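Local coordinates for ECL CdiI (Enterobacter cloacae subsp. cloacae, PDB 4NTQ), which serves as the immunity protein of a contact-dependent growth inhibition system, forming a complex with the ribosomal RNase toxin carried by CdiA, at residues Leu137-Tyr140 with His141-Asn144; Trp129-Asp132 with Leu133-Leu137; Tyr38-Ile41 with Lys42-Lys45. One frame throughout, in Å; residues are numbered along the deposited sequence.

Contact 1: Leu137-Tyr140 with His141-Asn144; sequences LDFY and HSLN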
loop_
_atom_site.group_PDB
_atom_site.type_symbol
_atom_site.label_atom_id
_atom_site.label_comp_id
_atom_site.label_asym_id
_atom_site.label_seq_id
_atom_site.Cartn_x
_atom_site.Cartn_y
_atom_site.Cartn_z
ATOM N N LEU B 137 -15.988 7.877 -8.701
ATOM C CA LEU B 137 -17.409 7.644 -8.514
ATOM C C LEU B 137 -17.820 6.306 -9.122
ATOM O O LEU B 137 -18.509 5.519 -8.477
ATOM C CB LEU B 137 -18.208 8.763 -9.154
ATOM C CG LEU B 137 -18.153 10.100 -8.438
ATOM C CD1 LEU B 137 -18.953 11.161 -9.213
ATOM C CD2 LEU B 137 -18.678 9.923 -7.021
ATOM N N ASP B 138 -17.401 6.048 -10.360
ATOM C CA ASP B 138 -17.787 4.807 -11.033
ATOM C C ASP B 138 -17.324 3.597 -10.201
ATOM O O ASP B 138 -18.101 2.679 -9.933
ATOM C CB ASP B 138 -17.217 4.744 -12.459
ATOM C CG ASP B 138 -17.762 5.850 -13.371
ATOM O OD1 ASP B 138 -18.923 6.285 -13.175
ATOM O OD2 ASP B 138 -17.015 6.287 -14.281
ATOM N N PHE B 139 -16.072 3.630 -9.745
ATOM C CA PHE B 139 -15.562 2.569 -8.885
ATOM C C PHE B 139 -16.339 2.459 -7.568
ATOM O O PHE B 139 -16.599 1.365 -7.079
ATOM C CB PHE B 139 -14.079 2.785 -8.588
ATOM C CG PHE B 139 -13.458 1.676 -7.785
ATOM C CD1 PHE B 139 -13.455 0.379 -8.263
ATOM C CD2 PHE B 139 -12.854 1.942 -6.567
ATOM C CE1 PHE B 139 -12.872 -0.638 -7.537
ATOM C CE2 PHE B 139 -12.277 0.941 -5.827
ATOM C CZ PHE B 139 -12.283 -0.362 -6.313
ATOM N N TYR B 140 -16.689 3.601 -6.990
ATOM C CA TYR B 140 -17.507 3.627 -5.786
ATOM C C TYR B 140 -18.868 2.972 -6.045
ATOM O O TYR B 140 -19.309 2.112 -5.297
ATOM C CB TYR B 140 -17.674 5.072 -5.336
ATOM C CG TYR B 140 -18.810 5.330 -4.371
ATOM C CD1 TYR B 140 -18.758 4.870 -3.066
ATOM C CD2 TYR B 140 -19.915 6.057 -4.760
ATOM C CE1 TYR B 140 -19.780 5.116 -2.187
ATOM C CE2 TYR B 140 -20.942 6.324 -3.876
ATOM C CZ TYR B 140 -20.875 5.848 -2.594
ATOM O OH TYR B 140 -21.905 6.108 -1.707
ATOM N N HIS B 141 -19.523 3.375 -7.124
ATOM C CA HIS B 141 -20.802 2.780 -7.504
ATOM C C HIS B 141 -20.721 1.270 -7.773
ATOM O O HIS B 141 -21.648 0.528 -7.437
ATOM C CB HIS B 141 -21.377 3.514 -8.718
ATOM C CG HIS B 141 -21.834 4.903 -8.402
ATOM N ND1 HIS B 141 -21.822 5.922 -9.328
ATOM C CD2 HIS B 141 -22.313 5.443 -7.256
ATOM C CE1 HIS B 141 -22.274 7.032 -8.766
ATOM N NE2 HIS B 141 -22.579 6.765 -7.510
ATOM N N SER B 142 -19.624 0.809 -8.370
ATOM C CA SER B 142 -19.544 -0.603 -8.744
ATOM C C SER B 142 -19.396 -1.481 -7.506
ATOM O O SER B 142 -19.852 -2.628 -7.476
ATOM C CB SER B 142 -18.386 -0.864 -9.695
ATOM O OG SER B 142 -17.162 -0.601 -9.042
ATOM N N LEU B 143 -18.747 -0.946 -6.483
ATOM C CA LEU B 143 -18.599 -1.688 -5.253
ATOM C C LEU B 143 -19.956 -1.712 -4.585
ATOM O O LEU B 143 -20.305 -2.664 -3.896
ATOM C CB LEU B 143 -17.575 -1.010 -4.352
ATOM C CG LEU B 143 -16.151 -1.040 -4.900
ATOM C CD1 LEU B 143 -15.251 -0.173 -4.039
ATOM C CD2 LEU B 143 -15.634 -2.472 -4.979
ATOM N N ASN B 144 -20.721 -0.651 -4.814
ATOM C CA ASN B 144 -22.013 -0.455 -4.165
ATOM C C ASN B 144 -23.070 -1.405 -4.743
ATOM O O ASN B 144 -24.149 -1.590 -4.171
ATOM C CB ASN B 144 -22.424 1.015 -4.327
ATOM C CG ASN B 144 -23.561 1.426 -3.412
ATOM O OD1 ASN B 144 -23.685 0.946 -2.286
ATOM N ND2 ASN B 144 -24.395 2.334 -3.896
#
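The last turns of the C-terminal helix 133-144 bring Phe139 and Leu143, one turn apart, together on the buried side of that helix. The leucine reaches over one face of the phenylalanine ring: Leu143 CD1 stands 3.9 Å from the Phe139 ring centroid and 23° off the ring normal, a CH-pi contact displaced toward the rim, with Phe139 CE2 as the nearest ring carbon. Phe139 can offer that face because CG lies anti to the backbone N (chi1 -176°), swinging the ring alongside its own carbonyl and on toward Leu143. Beyond the pair, Phe139 meets the Phe2 ring at a steep angle and packs on Leu52 of helix 41-58, while Tyr140 rests on Leu49 and Leu56 of the same helix.

The Phe139 carbonyl accepts twice. Leu143 N donates to Phe139 O at 3.2 Å in the usual helical bond, and the hydroxyl of Ser142 joins it, with Ser142 OG 2.8 Å from Phe139 O. Both donors come from the same face of the carbonyl plane, each tilted out of it. Two residues earlier, Leu137 O accepts from His141 N at 2.7 Å in a nearly straight bond.

Tyr140 and the exposed His141 set their rings obliquely to one another, planes 45° apart, touching where Tyr140 CD2 comes 3.5 Å from His141 CD2. One face of the imidazole sits over Leu137 O. Asp138 OD1 is 4.8 Å from His141 ND1, too far for a bond, though a carboxylate at that range would probably favour the protonated imidazole somewhat. The serine, by turning its hydroxyl back onto the helix, satisfies its own proton within the chain and adds a second bond to Phe139 O beside that of Leu143 N.

Contact 2: Trp129-Asp132 with Leu133-Leu137; sequences WHTD and LNSVL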
loop_
_atom_site.group_PDB
_atom_site.type_symbol
_atom_site.label_atom_id
_atom_site.label_comp_id
_atom_site.label_asym_id
_atom_site.label_seq_id
_atom_site.Cartn_x
_atom_site.Cartn_y
_atom_site.Cartn_z
ATOM N N TRP B 129 -0.122 10.028 -8.125
ATOM C CA TRP B 129 -0.728 9.853 -9.438
ATOM C C TRP B 129 -2.071 10.585 -9.423
ATOM O O TRP B 129 -2.545 10.996 -8.362
ATOM C CB TRP B 129 -0.937 8.359 -9.727
ATOM C CG TRP B 129 0.342 7.534 -9.792
ATOM C CD1 TRP B 129 0.971 7.090 -10.924
ATOM C CD2 TRP B 129 1.124 7.049 -8.687
ATOM N NE1 TRP B 129 2.097 6.370 -10.594
ATOM C CE2 TRP B 129 2.209 6.323 -9.230
ATOM C CE3 TRP B 129 1.012 7.153 -7.302
ATOM C CZ2 TRP B 129 3.179 5.707 -8.429
ATOM C CZ3 TRP B 129 1.982 6.549 -6.504
ATOM C CH2 TRP B 129 3.048 5.827 -7.072
ATOM N N HIS B 130 -2.703 10.742 -10.580
ATOM C CA HIS B 130 -4.006 11.373 -10.571
ATOM C C HIS B 130 -5.011 10.767 -11.529
ATOM O O HIS B 130 -4.651 10.189 -12.548
ATOM C CB HIS B 130 -3.889 12.874 -10.802
ATOM C CG HIS B 130 -3.375 13.242 -12.157
ATOM N ND1 HIS B 130 -2.028 13.356 -12.438
ATOM C CD2 HIS B 130 -4.027 13.556 -13.302
ATOM C CE1 HIS B 130 -1.872 13.707 -13.702
ATOM N NE2 HIS B 130 -3.070 13.842 -14.249
ATOM N N THR B 131 -6.281 10.904 -11.163
ATOM C CA THR B 131 -7.393 10.509 -12.002
ATOM C C THR B 131 -8.573 11.433 -11.700
ATOM O O THR B 131 -8.542 12.170 -10.723
ATOM C CB THR B 131 -7.771 9.031 -11.767
ATOM O OG1 THR B 131 -8.779 8.656 -12.696
ATOM C CG2 THR B 131 -8.285 8.791 -10.338
ATOM N N ASP B 132 -9.605 11.407 -12.537
ATOM C CA ASP B 132 -10.717 12.346 -12.382
ATOM C C ASP B 132 -11.736 11.837 -11.352
ATOM O O ASP B 132 -11.775 10.651 -11.041
ATOM C CB ASP B 132 -11.393 12.592 -13.727
ATOM C CG ASP B 132 -12.177 11.390 -14.204
ATOM O OD1 ASP B 132 -11.634 10.273 -14.188
ATOM O OD2 ASP B 132 -13.350 11.551 -14.574
ATOM N N LEU B 133 -12.548 12.740 -10.816
ATOM C CA LEU B 133 -13.560 12.377 -9.824
ATOM C C LEU B 133 -14.537 11.343 -10.355
ATOM O O LEU B 133 -14.856 10.380 -9.654
ATOM C CB LEU B 133 -14.335 13.609 -9.367
ATOM C CG LEU B 133 -15.363 13.367 -8.271
ATOM C CD1 LEU B 133 -14.685 12.654 -7.105
ATOM C CD2 LEU B 133 -15.963 14.696 -7.823
ATOM N N ASN B 134 -15.015 11.536 -11.586
ATOM C CA ASN B 134 -15.981 10.607 -12.174
ATOM C C ASN B 134 -15.503 9.162 -12.159
ATOM O O ASN B 134 -16.297 8.236 -11.976
ATOM C CB ASN B 134 -16.336 11.000 -13.613
ATOM C CG ASN B 134 -17.389 12.095 -13.683
ATOM O OD1 ASN B 134 -18.230 12.232 -12.794
ATOM N ND2 ASN B 134 -17.352 12.872 -14.755
ATOM N N SER B 135 -14.206 8.958 -12.354
ATOM C CA SER B 135 -13.725 7.591 -12.466
ATOM C C SER B 135 -13.724 6.951 -11.074
ATOM O O SER B 135 -13.895 5.740 -10.935
ATOM C CB SER B 135 -12.351 7.528 -13.138
ATOM O OG SER B 135 -11.375 8.089 -12.290
ATOM N N VAL B 136 -13.573 7.774 -10.041
ATOM C CA VAL B 136 -13.645 7.274 -8.671
ATOM C C VAL B 136 -15.091 6.994 -8.281
ATOM O O VAL B 136 -15.392 5.999 -7.618
ATOM C CB VAL B 136 -13.008 8.251 -7.673
ATOM C CG1 VAL B 136 -13.226 7.765 -6.243
ATOM C CG2 VAL B 136 -11.516 8.404 -7.972
ATOM N N LEU B 137 -15.988 7.877 -8.701
ATOM C CA LEU B 137 -17.409 7.644 -8.514
ATOM C C LEU B 137 -17.820 6.306 -9.122
ATOM O O LEU B 137 -18.509 5.519 -8.477
ATOM C CB LEU B 137 -18.208 8.763 -9.154
ATOM C CG LEU B 137 -18.153 10.100 -8.438
ATOM C CD1 LEU B 137 -18.953 11.161 -9.213
ATOM C CD2 LEU B 137 -18.678 9.923 -7.021
HETATM O O HOH W 1 -14.513 13.766 -13.089
#
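Ser135 faces back toward the strand that precedes it, and its CB is already in contact there: Ser135 CB lies 3.0 Å from Asp132 OD1 and also near the hydroxyl of Thr131. From CB, chi1 of 69° sets OG between the backbone N and the carbonyl carbon, and this puts the hydroxyl between Thr131 and Asp132. Ser135 OG accepts a hydrogen bond from Thr131 OG1 at 2.7 Å and gives its own proton to Asp132 O at 2.9 Å, so the one oxygen relays a bond from a strand side chain to the backbone of the next residue. The methyl of Thr131, CG2, lies on the same serine oxygen and on Val136 CG2, 4.0 Å from the latter.

All this happens at the sharp corner where strand 129-132, the outermost strand, within this chain, of an antiparallel sheet, turns directly into helix 133-144; the two axes make an angle of 79°. Asp132 is the N-cap. Its OD1 takes a weak bond from Ser135 N, at 3.4 Å, while the same N-H also donates to Asp132 O at 3.2 Å from well above the carbonyl plane, on the face that Ser135 OG uses too. The other carboxylate oxygen works through solvent: a water donates to Asp132 OD2 at 2.9 Å and accepts from Asn134 N at 2.7 Å, tying a second N-H of the first turn to the cap. On the inward side Val136 continues onto Leu82 and Phe84 of strand 76-85, and Leu133 reaches Leu56 of helix 41-58.

Contact 3: Tyr38-Ile41 with Lys42-Lys45; sequences YWDI and KDYK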
loop_
_atom_site.group_PDB
_atom_site.type_symbol
_atom_site.label_atom_id
_atom_site.label_comp_id
_atom_site.label_asym_id
_atom_site.label_seq_id
_atom_site.Cartn_x
_atom_site.Cartn_y
_atom_site.Cartn_z
ATOM N N TYR B 38 -6.803 -12.724 7.002
ATOM C CA TYR B 38 -7.766 -12.107 7.919
ATOM C C TYR B 38 -9.020 -11.649 7.160
ATOM O O TYR B 38 -10.138 -11.976 7.543
ATOM C CB TYR B 38 -7.110 -10.927 8.653
ATOM C CG TYR B 38 -7.986 -10.231 9.677
ATOM C CD1 TYR B 38 -8.261 -10.820 10.909
ATOM C CD2 TYR B 38 -8.508 -8.972 9.428
ATOM C CE1 TYR B 38 -9.051 -10.179 11.852
ATOM C CE2 TYR B 38 -9.299 -8.319 10.365
ATOM C CZ TYR B 38 -9.564 -8.933 11.568
ATOM O OH TYR B 38 -10.340 -8.291 12.482
ATOM N N TRP B 39 -8.824 -10.900 6.081
ATOM C CA TRP B 39 -9.916 -10.452 5.218
ATOM C C TRP B 39 -9.990 -11.262 3.930
ATOM O O TRP B 39 -8.962 -11.508 3.305
ATOM C CB TRP B 39 -9.659 -9.012 4.795
ATOM C CG TRP B 39 -10.212 -7.967 5.723
ATOM C CD1 TRP B 39 -10.921 -8.173 6.871
ATOM C CD2 TRP B 39 -10.108 -6.548 5.564
ATOM N NE1 TRP B 39 -11.259 -6.967 7.441
ATOM C CE2 TRP B 39 -10.770 -5.955 6.655
ATOM C CE3 TRP B 39 -9.508 -5.724 4.611
ATOM C CZ2 TRP B 39 -10.850 -4.573 6.817
ATOM C CZ3 TRP B 39 -9.593 -4.346 4.773
ATOM C CH2 TRP B 39 -10.258 -3.789 5.865
ATOM N N ASP B 40 -11.194 -11.647 3.507
ATOM C CA ASP B 40 -11.383 -12.069 2.114
ATOM C C ASP B 40 -11.606 -10.832 1.251
ATOM O O ASP B 40 -11.565 -9.708 1.758
ATOM C CB ASP B 40 -12.532 -13.086 1.953
ATOM C CG ASP B 40 -13.882 -12.562 2.455
ATOM O OD1 ASP B 40 -14.703 -13.386 2.905
ATOM O OD2 ASP B 40 -14.139 -11.346 2.392
ATOM N N ILE B 41 -11.845 -11.029 -0.044
ATOM C CA ILE B 41 -11.957 -9.904 -0.984
ATOM C C ILE B 41 -13.256 -9.116 -0.781
ATOM O O ILE B 41 -13.303 -7.900 -0.975
ATOM C CB ILE B 41 -11.791 -10.373 -2.455
ATOM C CG1 ILE B 41 -10.361 -10.848 -2.665
ATOM C CG2 ILE B 41 -12.036 -9.226 -3.458
ATOM C CD1 ILE B 41 -9.348 -9.702 -2.742
ATOM N N LYS B 42 -14.299 -9.816 -0.360
ATOM C CA LYS B 42 -15.547 -9.169 0.017
ATOM C C LYS B 42 -15.298 -8.159 1.154
ATOM O O LYS B 42 -15.818 -7.041 1.127
ATOM C CB LYS B 42 -16.585 -10.221 0.410
ATOM C CG LYS B 42 -17.977 -9.958 -0.112
ATOM C CD LYS B 42 -18.783 -11.248 -0.214
ATOM C CE LYS B 42 -18.234 -12.180 -1.300
ATOM N NZ LYS B 42 -19.016 -13.452 -1.425
ATOM N N ASP B 43 -14.484 -8.548 2.131
ATOM C CA ASP B 43 -14.097 -7.642 3.212
ATOM C C ASP B 43 -13.318 -6.409 2.715
ATOM O O ASP B 43 -13.592 -5.286 3.158
ATOM C CB ASP B 43 -13.247 -8.364 4.246
ATOM C CG ASP B 43 -14.027 -9.360 5.058
ATOM O OD1 ASP B 43 -15.240 -9.169 5.281
ATOM O OD2 ASP B 43 -13.402 -10.339 5.494
ATOM N N TYR B 44 -12.351 -6.625 1.815
ATOM C CA TYR B 44 -11.543 -5.537 1.290
ATOM C C TYR B 44 -12.475 -4.572 0.603
ATOM O O TYR B 44 -12.401 -3.355 0.811
ATOM C CB TYR B 44 -10.512 -6.039 0.280
ATOM C CG TYR B 44 -9.205 -6.520 0.880
ATOM C CD1 TYR B 44 -8.195 -5.613 1.224
ATOM C CD2 TYR B 44 -8.963 -7.883 1.078
ATOM C CE1 TYR B 44 -6.981 -6.054 1.778
ATOM C CE2 TYR B 44 -7.761 -8.332 1.620
ATOM C CZ TYR B 44 -6.772 -7.419 1.974
ATOM O OH TYR B 44 -5.580 -7.871 2.518
ATOM N N LYS B 45 -13.384 -5.132 -0.188
ATOM C CA LYS B 45 -14.292 -4.337 -1.015
ATOM C C LYS B 45 -15.285 -3.564 -0.153
ATOM O O LYS B 45 -15.617 -2.417 -0.444
ATOM C CB LYS B 45 -15.034 -5.227 -2.024
ATOM C CG LYS B 45 -14.193 -5.630 -3.232
ATOM C CD LYS B 45 -14.962 -6.546 -4.189
ATOM C CE LYS B 45 -14.317 -6.511 -5.567
ATOM N NZ LYS B 45 -14.991 -7.404 -6.543
#
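Trp39 packs closely against the first turn of helix 41-58 through both Asp43 and Tyr44. Asp43 CB sits over one face of the indole, 3.6 Å from the centroid of the Trp39 five-membered ring, while the six-membered ring turns its edge to the face of Tyr44 in a T-shaped pair, planes at 81°, with Trp39 CE3 3.6 Å from Tyr44 CD1. Tyr44 is buried; its OH is bonded to Pro35 O, and Leu34 packs beside it.

The other flank is looser. Ile41, which also packs on Leu34, brings its CG2 to 4.0 Å from Lys45 CD, and the exposed Lys42 leads its amine away from the turn.

The polar part of the turn is the cap itself, Asp40 at the N-cap. Asp43 N donates to Asp40 OD2 at 2.8 Å, and Asp40 N returns a bond to Asp43 OD2 at 3.2 Å, on the anti side and 34° out of the carboxylate plane. Asp40 OD2 and Asp43 OD2 stand 3.3 Å apart, like charges whose repulsion is probably eased by the two N-H groups and the helix N-terminus. Reciprocal bonds of this kind define a capping box, here opening helix 41-58.

Contacts 1 and 2 belong to one helix: they share Leu137, and their centres lie 11 Å apart, contact 2 at the start of helix 133-144 and contact 1 farther along it. Contact 3 opens the other long helix, 41-58, against which helix 133-144 packs, and contacts 1 and 3 meet directly where Leu143 CD2 is 3.9 Å from Lys45 CG. Contact 2 is farther off, its nearest atoms about 11 Å from contact 3. Contacts 2 and 3 both have an aspartate at the N-cap. Of the three, contact 2 alone has a residue at the toxin chain: Trp129 packs on Arg222 of Contact-dependent inhibitor A.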